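PDB 3AAM: endonuclease IV from Thermus thermophilus, which cleaves DNA at apurinic or apyrimidinic sites during base excision repair, leaving a 3'-hydroxyl and a 5'-terminal sugar phosphate, and also has 3'-5' exonuclease activity. Local coordinates for residues A[52-57]-A[100-105]; A[151-156]-A[192-197]; A[170-175]-A[215-220]. One frame throughout, in Å; residues are numbered along the deposited sequence.

Interaction 1 of 3, residues A[52-57]-A[100-105]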
# COMPACT_ATOMS: atom_id res chain seq x y z
N GLU A 52 -18.75 5.15 13.19
CA GLU A 52 -20.02 5.40 12.52
C GLU A 52 -19.89 6.52 11.49
O GLU A 52 -20.43 6.41 10.38
CB GLU A 52 -21.09 5.77 13.55
CG GLU A 52 -22.54 5.83 13.03
CD GLU A 52 -22.85 7.08 12.22
OE1 GLU A 52 -22.41 8.18 12.62
OE2 GLU A 52 -23.54 6.96 11.19
N ALA A 53 -19.18 7.58 11.84
CA ALA A 53 -18.99 8.71 10.94
C ALA A 53 -18.20 8.30 9.70
O ALA A 53 -18.55 8.67 8.58
CB ALA A 53 -18.29 9.85 11.67
N PHE A 54 -17.13 7.54 9.91
CA PHE A 54 -16.28 7.08 8.82
C PHE A 54 -17.09 6.25 7.83
O PHE A 54 -17.09 6.52 6.63
CB PHE A 54 -15.14 6.23 9.38
CG PHE A 54 -14.18 5.73 8.34
CD1 PHE A 54 -13.10 6.52 7.94
CD2 PHE A 54 -14.36 4.49 7.74
CE1 PHE A 54 -12.22 6.07 6.96
CE2 PHE A 54 -13.48 4.04 6.76
CZ PHE A 54 -12.41 4.83 6.37
N ARG A 55 -17.79 5.24 8.34
CA ARG A 55 -18.60 4.38 7.49
C ARG A 55 -19.72 5.14 6.78
O ARG A 55 -19.93 4.96 5.59
CB ARG A 55 -19.21 3.25 8.33
CG ARG A 55 -18.21 2.18 8.76
CD ARG A 55 -18.87 1.13 9.64
NE ARG A 55 -17.99 0.00 9.92
CZ ARG A 55 -18.04 -1.17 9.29
NH1 ARG A 55 -17.19 -2.13 9.62
NH2 ARG A 55 -18.94 -1.38 8.35
N ALA A 56 -20.43 5.99 7.52
CA ALA A 56 -21.53 6.75 6.93
C ALA A 56 -21.04 7.69 5.85
O ALA A 56 -21.65 7.79 4.78
CB ALA A 56 -22.26 7.53 8.02
N LEU A 57 -19.94 8.39 6.12
CA LEU A 57 -19.39 9.32 5.15
C LEU A 57 -18.90 8.57 3.91
O LEU A 57 -19.14 9.01 2.78
CB LEU A 57 -18.24 10.11 5.77
CG LEU A 57 -18.64 11.19 6.78
CD1 LEU A 57 -17.42 11.66 7.56
CD2 LEU A 57 -19.30 12.36 6.05
N LEU A 100 -13.47 -0.20 10.96
CA LEU A 100 -13.80 0.82 9.98
C LEU A 100 -14.40 0.28 8.69
O LEU A 100 -14.97 1.04 7.91
CB LEU A 100 -12.56 1.65 9.65
CG LEU A 100 -12.05 2.52 10.81
CD1 LEU A 100 -10.71 3.15 10.44
CD2 LEU A 100 -13.08 3.60 11.12
N GLY A 101 -14.28 -1.02 8.46
CA GLY A 101 -14.81 -1.59 7.23
C GLY A 101 -13.83 -1.41 6.08
O GLY A 101 -14.22 -1.49 4.91
N VAL A 102 -12.57 -1.14 6.42
CA VAL A 102 -11.52 -0.96 5.41
C VAL A 102 -11.12 -2.36 4.96
O VAL A 102 -10.74 -3.20 5.78
CB VAL A 102 -10.30 -0.23 6.01
CG1 VAL A 102 -9.15 -0.24 5.03
CG2 VAL A 102 -10.69 1.22 6.36
N GLU A 103 -11.18 -2.61 3.66
CA GLU A 103 -10.87 -3.94 3.14
C GLU A 103 -9.41 -4.37 3.09
O GLU A 103 -9.13 -5.57 3.08
CB GLU A 103 -11.49 -4.12 1.75
CG GLU A 103 -11.43 -5.55 1.22
CD GLU A 103 -12.14 -5.72 -0.10
OE1 GLU A 103 -13.35 -5.42 -0.18
OE2 GLU A 103 -11.49 -6.16 -1.08
N TYR A 104 -8.48 -3.42 3.06
CA TYR A 104 -7.07 -3.77 2.98
C TYR A 104 -6.13 -3.07 3.95
O TYR A 104 -6.32 -1.91 4.29
CB TYR A 104 -6.54 -3.50 1.56
CG TYR A 104 -7.22 -4.28 0.47
CD1 TYR A 104 -7.09 -5.66 0.39
CD2 TYR A 104 -8.02 -3.63 -0.47
CE1 TYR A 104 -7.74 -6.39 -0.60
CE2 TYR A 104 -8.68 -4.35 -1.47
CZ TYR A 104 -8.53 -5.73 -1.52
OH TYR A 104 -9.19 -6.45 -2.49
N VAL A 105 -5.12 -3.82 4.39
CA VAL A 105 -4.07 -3.30 5.26
C VAL A 105 -2.79 -3.71 4.53
O VAL A 105 -2.63 -4.87 4.16
CB VAL A 105 -4.08 -3.95 6.67
CG1 VAL A 105 -2.81 -3.56 7.43
CG2 VAL A 105 -5.31 -3.50 7.43
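Helix 48-60 passes the end of helix 82-100 so that R55 and L100 are the closest backbone positions, their CA atoms 6.5 Å apart, while the chain after L100 turns off toward strand 104-107. F54 has CG anti to its backbone N (chi1 -178°), which sends the ring toward L100 and V102. CD2 of L100 packs against the ring at F54 CG, 3.7 Å away, and the two side chains cross at about a right angle. The carbonyl O of L100 sits at the ring edge, 3.5 Å from F54 CD2, and V102 CG2 meets F54 CE2 at 4.0 Å. R55 runs extended from CG to NE, laying one face of its guanidinium over L100 O and G101 CA. Its N-H groups reach carbonyls of the last helical turn: NE bonds to L99 O and NH1, weakly, to A98 O. An alanine at R55 would probably leave those carbonyls without this partner and bare the turn at G101. With positive phi, G101 is the C-prime residue of a Schellman motif, V102 N reaching A97 O and G101 N reaching A98 O, which ends an outer helix of the TIM barrel just before the chain enters its next strand.

Interaction 2 of 3, residues A[151-156]-A[192-197]; sequences RFEELA and DRAVGL
V195, with CG1 anti to its backbone N (chi1 172°), turns CG2 onto the first turn of helix 152-159; the bend of E153 at chi2 (72°) brings its carboxylate back to A194. CG2 of V195 lies 3.4 Å from F152 O, a carbonyl already engaged by A156 N in the helix, and 4.0 Å from A156 CB. A194 CB touches F152 CB and E153 OE2, each at 3.7 Å. Tightest is A156 CB against A194 O, 3.1 Å, where the backbone just past the end of helix 184-194 comes so close that CA of A156 and CA of V195 are 4.8 Å apart. The F152 ring leads off to stack with Y178 and to touch L191, so of the side chain it is CB that takes part. E153 OE1 is paired with R151 NH2 at 3.0 Å. No hydrogen bond or salt bridge joins the segments, which belong to neighbouring helices of the barrel's outer layer: small alanine and valine groups let helix 152-159 come close to the end of helix 184-194, leaving direct cohesion mainly to van der Waals contact, with E153 OE2 and R193 NH1, 5.0 Å apart, at most attracting at longer range.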
# COMPACT_ATOMS: atom_id res chain seq x y z
N ARG A 151 12.23 -9.99 -4.76
CA ARG A 151 11.82 -10.82 -5.89
C ARG A 151 10.35 -11.23 -5.78
O ARG A 151 9.88 -11.61 -4.72
CB ARG A 151 12.68 -12.08 -5.94
CG ARG A 151 14.13 -11.84 -6.31
CD ARG A 151 14.26 -11.52 -7.79
NE ARG A 151 13.78 -12.62 -8.62
CZ ARG A 151 13.67 -12.56 -9.94
NH1 ARG A 151 14.01 -11.46 -10.59
NH2 ARG A 151 13.23 -13.62 -10.61
N PHE A 152 9.64 -11.16 -6.90
CA PHE A 152 8.23 -11.54 -6.89
C PHE A 152 8.07 -12.99 -6.44
O PHE A 152 7.09 -13.32 -5.76
CB PHE A 152 7.60 -11.35 -8.27
CG PHE A 152 7.60 -9.92 -8.74
CD1 PHE A 152 7.55 -8.87 -7.83
CD2 PHE A 152 7.60 -9.62 -10.10
CE1 PHE A 152 7.51 -7.54 -8.27
CE2 PHE A 152 7.55 -8.30 -10.55
CZ PHE A 152 7.51 -7.26 -9.63
N GLU A 153 9.02 -13.85 -6.80
CA GLU A 153 8.94 -15.26 -6.41
C GLU A 153 8.97 -15.42 -4.90
O GLU A 153 8.37 -16.35 -4.36
CB GLU A 153 10.10 -16.07 -7.01
CG GLU A 153 10.00 -16.37 -8.50
CD GLU A 153 10.24 -15.15 -9.37
OE1 GLU A 153 10.79 -14.15 -8.87
OE2 GLU A 153 9.89 -15.21 -10.57
N GLU A 154 9.68 -14.53 -4.21
CA GLU A 154 9.75 -14.62 -2.76
C GLU A 154 8.40 -14.25 -2.17
O GLU A 154 7.94 -14.87 -1.21
CB GLU A 154 10.84 -13.71 -2.19
CG GLU A 154 11.04 -13.90 -0.69
CD GLU A 154 12.33 -13.28 -0.17
OE1 GLU A 154 12.36 -12.05 0.04
OE2 GLU A 154 13.31 -14.02 0.01
N LEU A 155 7.76 -13.23 -2.75
CA LEU A 155 6.45 -12.81 -2.28
C LEU A 155 5.45 -13.93 -2.49
O LEU A 155 4.57 -14.16 -1.66
CB LEU A 155 5.97 -11.56 -3.02
CG LEU A 155 6.58 -10.21 -2.62
CD1 LEU A 155 8.06 -10.21 -2.92
CD2 LEU A 155 5.87 -9.09 -3.36
N ALA A 156 5.56 -14.63 -3.62
CA ALA A 156 4.65 -15.72 -3.91
C ALA A 156 4.76 -16.78 -2.81
O ALA A 156 3.76 -17.35 -2.38
CB ALA A 156 4.96 -16.32 -5.27
N ASP A 192 2.69 -11.59 -12.75
CA ASP A 192 1.57 -12.49 -12.96
C ASP A 192 2.03 -13.95 -12.94
O ASP A 192 1.32 -14.83 -12.45
CB ASP A 192 0.90 -12.18 -14.30
CG ASP A 192 -0.40 -12.94 -14.48
OD1 ASP A 192 -1.21 -12.94 -13.53
OD2 ASP A 192 -0.61 -13.52 -15.57
N ARG A 193 3.22 -14.20 -13.47
CA ARG A 193 3.75 -15.56 -13.50
C ARG A 193 4.14 -16.04 -12.10
O ARG A 193 3.83 -17.17 -11.72
CB ARG A 193 4.98 -15.64 -14.41
CG ARG A 193 5.66 -17.00 -14.39
CD ARG A 193 6.82 -17.11 -15.37
NE ARG A 193 7.89 -16.15 -15.11
CZ ARG A 193 7.93 -14.91 -15.60
NH1 ARG A 193 8.95 -14.11 -15.31
NH2 ARG A 193 6.96 -14.48 -16.40
N ALA A 194 4.80 -15.17 -11.34
CA ALA A 194 5.25 -15.51 -10.00
C ALA A 194 4.16 -15.48 -8.93
O ALA A 194 3.98 -16.45 -8.19
CB ALA A 194 6.39 -14.59 -9.59
N VAL A 195 3.43 -14.37 -8.86
CA VAL A 195 2.39 -14.20 -7.85
C VAL A 195 0.98 -14.42 -8.38
O VAL A 195 0.16 -15.08 -7.73
CB VAL A 195 2.48 -12.79 -7.23
CG1 VAL A 195 1.29 -12.52 -6.33
CG2 VAL A 195 3.78 -12.66 -6.44
N GLY A 196 0.72 -13.88 -9.56
CA GLY A 196 -0.60 -13.97 -10.15
C GLY A 196 -1.27 -12.64 -9.87
O GLY A 196 -1.49 -12.29 -8.72
N LEU A 197 -1.58 -11.90 -10.93
CA LEU A 197 -2.20 -10.59 -10.76
C LEU A 197 -3.54 -10.59 -10.04
O LEU A 197 -3.98 -9.55 -9.55
CB LEU A 197 -2.32 -9.89 -12.12
CG LEU A 197 -0.97 -9.55 -12.75
CD1 LEU A 197 -1.17 -8.92 -14.11
CD2 LEU A 197 -0.21 -8.59 -11.83

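Interaction 3 of 3, residues A[170-175]-A[215-220]. With MN (manganese (II) ion), chain B.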
# COMPACT_ATOMS: atom_id res chain seq x y z
N THR A 170 5.75 0.11 -7.61
CA THR A 170 6.58 0.30 -8.79
C THR A 170 7.95 0.91 -8.51
O THR A 170 8.92 0.63 -9.22
CB THR A 170 5.84 1.16 -9.81
OG1 THR A 170 5.25 2.27 -9.14
CG2 THR A 170 4.75 0.34 -10.49
N CYS A 171 8.04 1.76 -7.49
CA CYS A 171 9.31 2.38 -7.13
C CYS A 171 10.21 1.29 -6.57
O CYS A 171 11.38 1.16 -6.96
CB CYS A 171 9.11 3.47 -6.08
SG CYS A 171 10.65 4.22 -5.46
N HIS A 172 9.67 0.50 -5.65
CA HIS A 172 10.43 -0.59 -5.04
C HIS A 172 10.91 -1.57 -6.11
O HIS A 172 12.06 -2.00 -6.09
CB HIS A 172 9.57 -1.34 -4.03
CG HIS A 172 9.18 -0.51 -2.84
ND1 HIS A 172 8.38 -1.01 -1.83
CD2 HIS A 172 9.46 0.77 -2.51
CE1 HIS A 172 8.19 -0.06 -0.93
NE2 HIS A 172 8.83 1.02 -1.31
N ALA A 173 10.01 -1.92 -7.03
CA ALA A 173 10.34 -2.86 -8.09
C ALA A 173 11.49 -2.33 -8.95
O ALA A 173 12.43 -3.06 -9.26
CB ALA A 173 9.11 -3.12 -8.96
N TYR A 174 11.40 -1.06 -9.32
CA TYR A 174 12.43 -0.44 -10.14
C TYR A 174 13.76 -0.47 -9.40
O TYR A 174 14.79 -0.85 -9.96
CB TYR A 174 12.04 1.00 -10.46
CG TYR A 174 12.87 1.65 -11.55
CD1 TYR A 174 12.88 1.14 -12.84
CD2 TYR A 174 13.64 2.78 -11.28
CE1 TYR A 174 13.64 1.73 -13.85
CE2 TYR A 174 14.40 3.39 -12.28
CZ TYR A 174 14.39 2.85 -13.56
OH TYR A 174 15.14 3.44 -14.56
N ALA A 175 13.74 -0.08 -8.13
CA ALA A 175 14.95 -0.06 -7.32
C ALA A 175 15.55 -1.45 -7.16
O ALA A 175 16.76 -1.60 -7.00
CB ALA A 175 14.66 0.55 -5.95
N ARG A 215 18.62 -0.01 -5.50
CA ARG A 215 18.25 -0.37 -4.13
C ARG A 215 17.84 0.86 -3.32
O ARG A 215 17.69 0.78 -2.10
CB ARG A 215 19.40 -1.10 -3.43
CG ARG A 215 19.44 -2.61 -3.65
CD ARG A 215 19.45 -2.99 -5.12
NE ARG A 215 19.77 -4.41 -5.30
CZ ARG A 215 19.04 -5.42 -4.85
NH1 ARG A 215 17.92 -5.19 -4.18
NH2 ARG A 215 19.43 -6.67 -5.07
N VAL A 216 17.67 1.98 -4.00
CA VAL A 216 17.26 3.22 -3.34
C VAL A 216 15.73 3.29 -3.33
O VAL A 216 15.09 3.12 -4.37
CB VAL A 216 17.82 4.46 -4.07
CG1 VAL A 216 17.22 5.73 -3.48
CG2 VAL A 216 19.34 4.49 -3.93
N ASP A 217 15.16 3.51 -2.16
CA ASP A 217 13.71 3.61 -2.00
C ASP A 217 13.37 5.07 -1.71
O ASP A 217 13.30 5.49 -0.56
CB ASP A 217 13.24 2.72 -0.84
CG ASP A 217 11.73 2.78 -0.62
OD1 ASP A 217 11.03 3.40 -1.44
OD2 ASP A 217 11.26 2.20 0.37
N HIS A 218 13.15 5.83 -2.78
CA HIS A 218 12.84 7.25 -2.67
C HIS A 218 11.73 7.58 -3.67
O HIS A 218 11.99 7.72 -4.87
CB HIS A 218 14.12 8.05 -2.97
CG HIS A 218 14.02 9.51 -2.65
ND1 HIS A 218 15.11 10.35 -2.72
CD2 HIS A 218 12.98 10.28 -2.27
CE1 HIS A 218 14.74 11.58 -2.40
NE2 HIS A 218 13.45 11.56 -2.12
N HIS A 219 10.50 7.68 -3.18
CA HIS A 219 9.35 7.95 -4.05
C HIS A 219 9.42 9.33 -4.71
O HIS A 219 9.99 10.27 -4.15
CB HIS A 219 8.04 7.89 -3.26
CG HIS A 219 7.85 6.64 -2.47
ND1 HIS A 219 6.77 6.45 -1.63
CD2 HIS A 219 8.60 5.51 -2.36
CE1 HIS A 219 6.87 5.28 -1.03
NE2 HIS A 219 7.97 4.69 -1.46
N ALA A 220 8.83 9.42 -5.89
CA ALA A 220 8.76 10.67 -6.64
C ALA A 220 7.35 10.80 -7.21
O ALA A 220 6.69 9.79 -7.49
CB ALA A 220 9.78 10.67 -7.77
MN MN B . 8.99 3.01 -0.28
O HOH W 1 9.59 4.81 1.37
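The manganese ion is gripped from both segments. NE2 of H172, on helix 170-176, binds MN at 2.2 Å, and NE2 of H219, on strand 219-220, binds MN at 2.3 Å. D217 binds MN from a third side as a bidentate ligand, OD1 at 2.4 Å and OD2 at 2.5 Å, its carboxylate plane turned 84° from the H172 ring. A water and one further atom of the structure complete the shell. The two imidazoles stand rim to rim with planes at 49°. The carboxylate probably offsets part of the metal's charge, while binding of NE2 to the ion is likely to keep both imidazoles neutral. Such a histidine and aspartate cluster is consistent with the family's active-site metals, usually Zn2+, although the ion here is manganese.

In the second shell each ring is held by its other nitrogen: H172 ND1 bonds to N140 O and H219 ND1 to E248 O, fixing the ring rotations. C171 points its SG at the loop, 3.8 Å from H218 O and 3.9 Å from H219 CD2. Farther along, R215 N donates to A175 O at 2.9 Å, with the donor above the carbonyl plane.

D169, at the end of strand 165-169, accepts bonds from the N atoms of H172 and, weakly, C171, while C171 and H219 both lean on N206 of strand 202-208, which pairs antiparallel with strand 219-220.

In the fold
Along the chain, interaction 1 closes before interaction 2 opens, whereas interactions 2 and 3 interleave, their segments alternating. Interaction 1 lies on the opposite side of the chain's centre from the other two, about 29 Å from interaction 2 and 30 Å from interaction 3, centre to centre. Interactions 2 and 3 are closer, centres 18 Å and nearest atoms about 4 Å apart, and they are linked by helix 170-176 leading into helix 184-194. Interactions 1 and 3 reach the same curled sheet, the core of the TIM barrel. Thus two contacts join helices of its outer layer, while interaction 3 supplies three protein ligands of a metal site.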